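Local coordinates for sperm autoantigenic protein 17 (Danio rerio, PDB 7MY4) that probably dimerizes through its docking and dimerization domain and binds A-kinase anchoring proteins, as in the regulatory subunit of type II PKA, at residues P34-I37 and A38-A41. Residues are numbered along the deposited sequence; the frame is centred on the assembly and turned at random.
Sequences PEDI and ATFA
Asp-36 takes hold of Thr-39 by both carboxylate oxygens, at the start of helix 37-55. Its OD1 accepts from the backbone N of Thr-39 at 3.2 Å, in a nearly straight bond (172°). Its OD2 accepts from Thr-39 OG1 at 2.7 Å. Both donors lie well above the carboxylate plane, and the two side chains cross at about a right angle. The Asp-36 carboxylate is set for this because CG stands anti to the backbone N (chi1 177°), beside the carbonyl carbon and the first turn. The two bonds, on separate oxygens, probably limit rotation of the carboxylate. Its negative charge at the helix start probably also suits the helix dipole. The helical backbone bonds follow: Phe-40 N donates to Asp-36 O at 3.1 Å, and Ala-41 N to Ile-37 O at 2.8 Å.

Pro-34 meets Phe-40 as an apolar pair. Pro-34 CB lies 3.6 Å from Phe-40 CB, and Pro-34 CG is 3.7 Å from Phe-40 CG, at the root of the ring. The proline approaches the aromatic ring obliquely. A chi1 of -178° directs the Phe-40 ring outward from its own helix, to touch Glu-28, Val-29 and Glu-32 of helix 18-32. With alanine in place of Phe-40, Pro-34 CG would probably lose its ring partner and the start of helix 37-55 would pack more weakly on helix 18-32. Ala-41 touches Leu-25 of the same helix. The arrangement is a helix N-cap with Asp-36 as the capping residue, opening the second helix of the helix-loop-helix unit of an RIIa-type docking and dimerization domain.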
loop_
_atom_site.group_PDB
_atom_site.type_symbol
_atom_site.label_atom_id
_atom_site.label_comp_id
_atom_site.label_asym_id
_atom_site.label_seq_id
_atom_site.Cartn_x
_atom_site.Cartn_y
_atom_site.Cartn_z
ATOM N N PRO A 34 -15.351 6.233 -9.741
ATOM C CA PRO A 34 -14.662 6.086 -11.023
ATOM C C PRO A 34 -15.552 5.396 -12.035
ATOM O O PRO A 34 -16.244 4.418 -11.724
ATOM C CB PRO A 34 -13.443 5.228 -10.672
ATOM C CG PRO A 34 -13.844 4.486 -9.442
ATOM C CD PRO A 34 -14.722 5.451 -8.666
ATOM N N GLU A 35 -15.479 5.879 -13.280
ATOM C CA GLU A 35 -16.170 5.173 -14.348
ATOM C C GLU A 35 -15.557 3.797 -14.607
ATOM O O GLU A 35 -16.282 2.870 -14.986
ATOM C CB GLU A 35 -16.173 6.033 -15.614
ATOM C CG GLU A 35 -17.220 7.162 -15.605
ATOM C CD GLU A 35 -18.642 6.662 -15.288
ATOM O OE1 GLU A 35 -18.969 5.500 -15.625
ATOM O OE2 GLU A 35 -19.431 7.418 -14.677
ATOM N N ASP A 36 -14.251 3.629 -14.357
ATOM C CA ASP A 36 -13.525 2.368 -14.599
ATOM C C ASP A 36 -12.862 1.944 -13.286
ATOM O O ASP A 36 -11.779 2.431 -12.940
ATOM C CB ASP A 36 -12.503 2.565 -15.711
ATOM C CG ASP A 36 -11.653 1.328 -15.984
ATOM O OD1 ASP A 36 -11.769 0.301 -15.272
ATOM O OD2 ASP A 36 -10.860 1.414 -16.957
ATOM N N ILE A 37 -13.511 1.038 -12.555
ATOM C CA ILE A 37 -13.067 0.758 -11.193
ATOM C C ILE A 37 -11.708 0.065 -11.193
ATOM O O ILE A 37 -10.850 0.380 -10.365
ATOM C CB ILE A 37 -14.128 -0.059 -10.432
ATOM C CG1 ILE A 37 -15.359 0.807 -10.127
ATOM C CG2 ILE A 37 -13.529 -0.630 -9.157
ATOM C CD1 ILE A 37 -16.512 -0.007 -9.485
ATOM N N ALA A 38 -11.485 -0.896 -12.103
ATOM C CA ALA A 38 -10.208 -1.613 -12.085
ATOM C C ALA A 38 -9.046 -0.687 -12.371
ATOM O O ALA A 38 -7.977 -0.823 -11.754
ATOM C CB ALA A 38 -10.222 -2.788 -13.073
ATOM N N THR A 39 -9.213 0.256 -13.300
ATOM C CA THR A 39 -8.143 1.225 -13.519
ATOM C C THR A 39 -7.906 2.054 -12.268
ATOM O O THR A 39 -6.757 2.296 -11.870
ATOM C CB THR A 39 -8.465 2.110 -14.712
ATOM O OG1 THR A 39 -8.352 1.317 -15.905
ATOM C CG2 THR A 39 -7.477 3.262 -14.804
ATOM N N PHE A 40 -8.989 2.477 -11.615
ATOM C CA PHE A 40 -8.868 3.249 -10.378
ATOM C C PHE A 40 -8.148 2.452 -9.293
ATOM O O PHE A 40 -7.346 3.005 -8.523
ATOM C CB PHE A 40 -10.271 3.656 -9.906
ATOM C CG PHE A 40 -10.268 4.500 -8.673
ATOM C CD1 PHE A 40 -10.289 3.905 -7.423
ATOM C CD2 PHE A 40 -10.229 5.864 -8.767
ATOM C CE1 PHE A 40 -10.270 4.673 -6.284
ATOM C CE2 PHE A 40 -10.203 6.639 -7.624
ATOM C CZ PHE A 40 -10.225 6.031 -6.389
ATOM N N ALA A 41 -8.451 1.158 -9.192
ATOM C CA ALA A 41 -7.822 0.324 -8.173
ATOM C C ALA A 41 -6.322 0.222 -8.403
ATOM O O ALA A 41 -5.532 0.228 -7.453
ATOM C CB ALA A 41 -8.465 -1.059 -8.149
#